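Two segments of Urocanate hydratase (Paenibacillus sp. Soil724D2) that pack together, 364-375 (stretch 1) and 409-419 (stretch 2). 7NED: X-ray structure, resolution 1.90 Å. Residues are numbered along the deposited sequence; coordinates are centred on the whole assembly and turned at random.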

ATOM      1  N   HIS A 364      20.801   4.187  30.138  1.00 18.97           N
ATOM      2  CA  HIS A 364      20.567   4.007  31.570  1.00 19.11           C
ATOM      3  C   HIS A 364      19.864   5.215  32.181  1.00 19.34           C
ATOM      4  O   HIS A 364      19.021   5.065  33.078  1.00 18.18           O
ATOM      5  CB  HIS A 364      21.887   3.706  32.284  1.00 21.67           C
ATOM      6  CG  HIS A 364      22.381   2.311  32.038  1.00 24.35           C
ATOM      7  ND1 HIS A 364      23.661   1.897  32.352  1.00 28.84           N
ATOM      8  CD2 HIS A 364      21.749   1.223  31.530  1.00 24.59           C
ATOM      9  CE1 HIS A 364      23.799   0.620  32.039  1.00 25.05           C
ATOM     10  NE2 HIS A 364      22.655   0.185  31.537  1.00 22.33           N
ATOM     11  N   ALA A 365      20.181   6.418  31.708  1.00 17.33           N
ATOM     12  CA  ALA A 365      19.449   7.591  32.179  1.00 19.11           C
ATOM     13  C   ALA A 365      17.967   7.515  31.798  1.00 20.20           C
ATOM     14  O   ALA A 365      17.091   7.922  32.584  1.00 19.52           O
ATOM     15  CB  ALA A 365      20.086   8.875  31.622  1.00 19.54           C
ATOM     16  N   ILE A 366      17.661   7.013  30.594  1.00 17.02           N
ATOM     17  CA  ILE A 366      16.253   6.899  30.223  1.00 16.21           C
ATOM     18  C   ILE A 366      15.586   5.804  31.043  1.00 17.43           C
ATOM     19  O   ILE A 366      14.417   5.933  31.441  1.00 19.68           O
ATOM     20  CB  ILE A 366      16.111   6.662  28.706  1.00 15.89           C
ATOM     21  CG1 ILE A 366      16.726   7.843  27.931  1.00 14.35           C
ATOM     22  CG2 ILE A 366      14.636   6.462  28.336  1.00 17.44           C
ATOM     23  CD1 ILE A 366      16.827   7.614  26.404  1.00 15.83           C
ATOM     24  N   ASP A 367      16.301   4.743  31.314  1.00 14.93           N
ATOM     25  CA  ASP A 367      15.817   3.686  32.160  1.00 18.11           C
ATOM     26  C   ASP A 367      15.400   4.271  33.504  1.00 18.37           C
ATOM     27  O   ASP A 367      14.342   4.092  33.941  1.00 20.67           O
ATOM     28  CB  ASP A 367      16.899   2.622  32.397  1.00 18.26           C
ATOM     29  CG  ASP A 367      17.100   1.673  31.224  1.00 23.76           C
ATOM     30  OD1 ASP A 367      16.215   1.525  30.395  1.00 19.24           O
ATOM     31  OD2 ASP A 367      18.164   1.063  31.186  1.00 21.82           O
ATOM     32  N   GLU A 368      16.258   5.062  34.098  1.00 22.06           N
ATOM     33  CA  GLU A 368      15.964   5.655  35.385  1.00 22.93           C
ATOM     34  C   GLU A 368      14.766   6.609  35.307  1.00 23.46           C
ATOM     35  O   GLU A 368      13.969   6.655  36.190  1.00 20.90           O
ATOM     36  CB  GLU A 368      17.184   6.291  36.004  1.00 20.37           C
ATOM     37  CG  GLU A 368      18.161   5.288  36.547  1.00 32.87           C
ATOM     38  CD  GLU A 368      17.628   4.457  37.726  1.00 41.97           C
ATOM     39  OE1 GLU A 368      16.733   4.864  38.447  1.00 45.18           O
ATOM     40  OE2 GLU A 368      18.108   3.374  37.964  1.00 50.09           O
ATOM     41  N   PHE A 369      14.666   7.337  34.215  1.00 20.82           N
ATOM     42  CA  PHE A 369      13.532   8.185  34.022  1.00 19.44           C
ATOM     43  C   PHE A 369      12.245   7.385  33.999  1.00 20.86           C
ATOM     44  O   PHE A 369      11.312   7.760  34.611  1.00 19.76           O
ATOM     45  CB  PHE A 369      13.625   8.975  32.758  1.00 19.17           C
ATOM     46  CG  PHE A 369      12.357   9.660  32.426  1.00 24.07           C
ATOM     47  CD1 PHE A 369      12.010  10.819  33.051  1.00 22.50           C
ATOM     48  CD2 PHE A 369      11.483   9.115  31.529  1.00 23.55           C
ATOM     49  CE1 PHE A 369      10.814  11.432  32.792  1.00 25.20           C
ATOM     50  CE2 PHE A 369      10.284   9.736  31.257  1.00 22.18           C
ATOM     51  CZ  PHE A 369       9.960  10.889  31.885  1.00 23.16           C
ATOM     52  N   ILE A 370      12.240   6.260  33.324  1.00 17.72           N
ATOM     53  CA  ILE A 370      11.010   5.485  33.228  1.00 19.59           C
ATOM     54  C   ILE A 370      10.574   4.965  34.599  1.00 22.00           C
ATOM     55  O   ILE A 370       9.389   5.022  34.958  1.00 19.96           O
ATOM     56  CB  ILE A 370      11.195   4.346  32.209  1.00 20.86           C
ATOM     57  CG1 ILE A 370      11.343   4.932  30.777  1.00 20.71           C
ATOM     58  CG2 ILE A 370      10.025   3.418  32.288  1.00 17.98           C
ATOM     59  CD1 ILE A 370      11.717   3.888  29.656  1.00 15.65           C
ATOM     60  N   LEU A 371      11.505   4.455  35.365  1.00 20.51           N
ATOM     61  CA  LEU A 371      11.196   3.951  36.690  1.00 21.64           C
ATOM     62  C   LEU A 371      10.567   5.026  37.617  1.00 23.90           C
ATOM     63  O   LEU A 371       9.732   4.721  38.410  1.00 26.95           O
ATOM     64  CB  LEU A 371      12.441   3.355  37.289  1.00 21.27           C
ATOM     65  CG  LEU A 371      12.985   2.179  36.523  1.00 24.75           C
ATOM     66  CD1 LEU A 371      14.305   1.715  37.114  1.00 26.73           C
ATOM     67  CD2 LEU A 371      11.971   1.051  36.348  1.00 22.67           C
ATOM     68  N   GLU A 372      10.949   6.274  37.434  1.00 19.65           N
ATOM     69  CA  GLU A 372      10.453   7.369  38.209  1.00 21.75           C
ATOM     70  C   GLU A 372       9.150   7.934  37.671  1.00 27.84           C
ATOM     71  O   GLU A 372       8.289   8.246  38.405  1.00 27.87           O
ATOM     72  CB  GLU A 372      11.442   8.528  38.275  1.00 21.55           C
ATOM     73  CG  GLU A 372      12.877   8.221  38.649  1.00 36.91           C
ATOM     74  CD  GLU A 372      13.921   9.286  38.204  1.00 44.75           C
ATOM     75  OE1 GLU A 372      13.664  10.125  37.326  1.00 42.83           O
ATOM     76  OE2 GLU A 372      15.044   9.284  38.720  1.00 43.86           O
ATOM     77  N   ALA A 373       9.054   8.095  36.371  1.00 23.61           N
ATOM     78  CA  ALA A 373       7.913   8.710  35.763  1.00 22.20           C
ATOM     79  C   ALA A 373       6.733   7.811  35.445  1.00 22.42           C
ATOM     80  O   ALA A 373       5.683   8.318  35.247  1.00 24.99           O
ATOM     81  CB  ALA A 373       8.337   9.502  34.542  1.00 21.63           C
ATOM     82  N   PHE A 374       6.932   6.491  35.391  1.00 22.67           N
ATOM     83  CA  PHE A 374       5.863   5.526  35.127  1.00 24.17           C
ATOM     84  C   PHE A 374       5.720   4.516  36.263  1.00 24.04           C
ATOM     85  O   PHE A 374       5.350   3.360  36.025  1.00 22.08           O
ATOM     86  CB  PHE A 374       6.102   4.773  33.812  1.00 25.10           C
ATOM     87  CG  PHE A 374       6.120   5.660  32.606  1.00 23.92           C
ATOM     88  CD1 PHE A 374       4.964   5.857  31.864  1.00 21.21           C
ATOM     89  CD2 PHE A 374       7.295   6.281  32.205  1.00 24.28           C
ATOM     90  CE1 PHE A 374       4.981   6.675  30.757  1.00 21.55           C
ATOM     91  CE2 PHE A 374       7.311   7.086  31.096  1.00 23.03           C
ATOM     92  CZ  PHE A 374       6.150   7.288  30.375  1.00 20.11           C
ATOM     93  N   SER A 375       6.008   4.939  37.500  1.00 24.10           N
ATOM     94  CA  SER A 375       6.117   3.989  38.613  1.00 24.58           C
ATOM     95  C   SER A 375       4.793   3.325  38.958  1.00 24.84           C
ATOM     96  O   SER A 375       4.802   2.230  39.530  1.00 27.30           O
ATOM     97  CB  SER A 375       6.694   4.678  39.859  1.00 27.18           C
ATOM     98  OG  SER A 375       5.885   5.769  40.284  1.00 30.05           O
ATOM     99  N   THR A 409       4.238   9.093  23.796  1.00 19.08           N
ATOM    100  CA  THR A 409       4.450  10.525  23.630  1.00 18.44           C
ATOM    101  C   THR A 409       5.132  11.117  24.860  1.00 17.35           C
ATOM    102  O   THR A 409       6.086  11.892  24.745  1.00 16.85           O
ATOM    103  CB  THR A 409       3.096  11.192  23.388  1.00 17.73           C
ATOM    104  OG1 THR A 409       2.498  10.610  22.218  1.00 18.17           O
ATOM    105  CG2 THR A 409       3.239  12.716  23.228  1.00 17.56           C
ATOM    106  N   LYS A 410       4.618  10.782  26.043  1.00 17.47           N
ATOM    107  CA  LYS A 410       5.213  11.228  27.307  1.00 17.05           C
ATOM    108  C   LYS A 410       6.703  10.894  27.374  1.00 19.73           C
ATOM    109  O   LYS A 410       7.542  11.750  27.695  1.00 21.05           O
ATOM    110  CB  LYS A 410       4.450  10.574  28.464  1.00 18.79           C
ATOM    111  CG  LYS A 410       5.079  10.808  29.821  1.00 19.71           C
ATOM    112  CD  LYS A 410       4.141  10.373  30.911  1.00 24.10           C
ATOM    113  CE  LYS A 410       4.850  10.466  32.275  1.00 26.95           C
ATOM    114  NZ  LYS A 410       3.972   9.808  33.302  1.00 35.39           N
ATOM    115  N   LEU A 411       7.050   9.637  27.109  1.00 19.52           N
ATOM    116  CA  LEU A 411       8.459   9.248  27.128  1.00 17.89           C
ATOM    117  C   LEU A 411       9.271  10.070  26.129  1.00 18.15           C
ATOM    118  O   LEU A 411      10.329  10.612  26.459  1.00 17.02           O
ATOM    119  CB  LEU A 411       8.573   7.764  26.812  1.00 15.12           C
ATOM    120  CG  LEU A 411      10.007   7.273  26.727  1.00 18.59           C
ATOM    121  CD1 LEU A 411      10.773   7.478  28.084  1.00 17.47           C
ATOM    122  CD2 LEU A 411       9.936   5.810  26.386  1.00 18.53           C
ATOM    123  N   ALA A 412       8.809  10.139  24.881  1.00 15.67           N
ATOM    124  CA  ALA A 412       9.623  10.772  23.851  1.00 17.09           C
ATOM    125  C   ALA A 412       9.805  12.265  24.125  1.00 18.78           C
ATOM    126  O   ALA A 412      10.891  12.817  23.885  1.00 15.19           O
ATOM    127  CB  ALA A 412       8.997  10.542  22.465  1.00 15.63           C
ATOM    128  N   LEU A 413       8.761  12.934  24.632  1.00 17.65           N
ATOM    129  CA  LEU A 413       8.913  14.350  24.978  1.00 19.30           C
ATOM    130  C   LEU A 413       9.910  14.548  26.135  1.00 19.49           C
ATOM    131  O   LEU A 413      10.749  15.454  26.087  1.00 19.66           O
ATOM    132  CB  LEU A 413       7.553  14.958  25.340  1.00 16.22           C
ATOM    133  CG  LEU A 413       6.617  15.181  24.140  1.00 20.35           C
ATOM    134  CD1 LEU A 413       5.281  15.715  24.652  1.00 21.33           C
ATOM    135  CD2 LEU A 413       7.217  16.082  23.071  1.00 18.40           C
ATOM    136  N   ALA A 414       9.808  13.736  27.195  1.00 17.93           N
ATOM    137  CA  ALA A 414      10.789  13.818  28.291  1.00 17.66           C
ATOM    138  C   ALA A 414      12.201  13.601  27.767  1.00 18.56           C
ATOM    139  O   ALA A 414      13.114  14.369  28.096  1.00 19.02           O
ATOM    140  CB  ALA A 414      10.464  12.806  29.396  1.00 16.12           C
ATOM    141  N   VAL A 415      12.390  12.598  26.902  1.00 17.80           N
ATOM    142  CA  VAL A 415      13.730  12.287  26.406  1.00 16.47           C
ATOM    143  C   VAL A 415      14.256  13.427  25.552  1.00 18.72           C
ATOM    144  O   VAL A 415      15.435  13.801  25.650  1.00 17.33           O
ATOM    145  CB  VAL A 415      13.728  10.962  25.630  1.00 17.02           C
ATOM    146  CG1 VAL A 415      15.002  10.815  24.804  1.00 16.16           C
ATOM    147  CG2 VAL A 415      13.554   9.760  26.595  1.00 16.77           C
ATOM    148  N   ASN A 416      13.398  13.984  24.674  1.00 14.71           N
ATOM    149  CA  ASN A 416      13.841  15.117  23.876  1.00 18.39           C
ATOM    150  C   ASN A 416      14.271  16.275  24.766  1.00 17.95           C
ATOM    151  O   ASN A 416      15.249  16.969  24.467  1.00 16.90           O
ATOM    152  CB  ASN A 416      12.740  15.568  22.897  1.00 16.96           C
ATOM    153  CG  ASN A 416      13.302  16.396  21.770  1.00 18.40           C
ATOM    154  OD1 ASN A 416      14.197  15.943  21.051  1.00 21.13           O
ATOM    155  ND2 ASN A 416      12.786  17.618  21.603  1.00 23.08           N
ATOM    156  N   GLN A 417      13.526  16.541  25.831  1.00 16.64           N
ATOM    157  CA  GLN A 417      13.987  17.590  26.723  1.00 20.14           C
ATOM    158  C   GLN A 417      15.322  17.209  27.363  1.00 22.91           C
ATOM    159  O   GLN A 417      16.202  18.067  27.537  1.00 21.91           O
ATOM    160  CB  GLN A 417      12.949  17.877  27.783  1.00 20.59           C
ATOM    161  CG  GLN A 417      13.363  18.964  28.744  1.00 27.45           C
ATOM    162  CD  GLN A 417      12.279  19.239  29.749  1.00 32.64           C
ATOM    163  OE1 GLN A 417      11.150  18.792  29.581  1.00 37.05           O
ATOM    164  NE2 GLN A 417      12.605  19.987  30.790  1.00 38.60           N
ATOM    165  N   MET A 418      15.501  15.926  27.699  1.00 19.17           N
ATOM    166  CA  MET A 418      16.769  15.514  28.306  1.00 20.63           C
ATOM    167  C   MET A 418      17.908  15.710  27.331  1.00 23.33           C
ATOM    168  O   MET A 418      19.025  16.060  27.732  1.00 22.16           O
ATOM    169  CB  MET A 418      16.704  14.050  28.755  1.00 21.80           C
ATOM    170  CG  MET A 418      15.623  13.783  29.773  1.00 21.14           C
ATOM    171  SD  MET A 418      15.455  12.043  30.230  1.00 26.25           S
ATOM    172  CE  MET A 418      17.147  11.559  30.613  1.00 22.19           C
ATOM    173  N   VAL A 419      17.656  15.469  26.036  1.00 18.66           N
ATOM    174  CA  VAL A 419      18.679  15.775  25.046  1.00 19.57           C
ATOM    175  C   VAL A 419      18.963  17.272  25.049  1.00 21.74           C
ATOM    176  O   VAL A 419      20.114  17.715  25.083  1.00 21.50           O
ATOM    177  CB  VAL A 419      18.258  15.288  23.642  1.00 18.37           C
ATOM    178  CG1 VAL A 419      19.289  15.766  22.607  1.00 17.95           C
ATOM    179  CG2 VAL A 419      18.163  13.781  23.599  1.00 16.21           C
TER

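Two helices, 364-373 and 409-419, run at 132° to each other, nearer antiparallel than parallel, with their axes 11.1 Å apart at closest approach. That spacing leaves room for branched and aromatic side chains between the backbones, and the contact, which buries 498 Å² over both sides, is mostly apolar, with one polar element at K410.

The apolar packing centres on L411. Its CA-to-CB bond points sideways, but with chi1 t and chi2 p the end of the side chain comes nearer to the first helix, and CD1 meets three residues there: I370 CG1 lies 3.7 Å from L411 CD1, F369 CD2 is 3.9 Å from it, and I366 CG2 is 4.0 Å from it. F369 and I370 sit three and four positions after I366, roughly one helical turn, so all three can reach the same methyl. I366 CG2 also packs 3.9 Å from V415 CG2, so beta-branched residues fill this buried part of the contact; the CA-to-CB bonds of both point sideways rather than straight across. Nearby, A365 CB lies 4.1 Å from M418 CE; a small residue here faces a long, flexible one that spans the gap.

Aromatic contacts supply the bulk. The CA-to-CB bond of F369, chi1 t, points toward the second helix, and the residue gives up 71 Å², the largest area of any residue in the contact. Its CZ presses to 3.2 Å from A414 CB, a very tight approach in which alanine's single methyl accommodates the ring tip. L411 CD1 sits at the edge of the same ring, near its plane, while M418 SD lies obliquely, 5.0 Å from the centroid of the F369 ring, in a sulfur-aromatic contact.

F374, the first residue to leave helical phi/psi, carries the packing past the helix. With chi1 m, it brings its ring against K410: F374 CZ is 3.7 Å from K410 CD, and K410 CE lies over the face, 4.3 Å from the F374 ring centroid, as a CH-pi contact. L411 N lies at the edge of this ring, 4.1 Å from F374 CZ.

The polar element is concentrated in K410. Its chain is extended, all four chi angles t, which carries NZ to A373 O for the one hydrogen bond between the stretches, 3.0 Å from K410 NZ to A373 O. From the same position NZ also lies over the face of the F374 ring, 4.4 Å from its centroid and 18° off the normal, in a cation-pi contact. Lysine suits this exposed place because CE lies over the ring face and CD packs by CZ, while the charged end reaches the carbonyl of A373, the last residue of the helix.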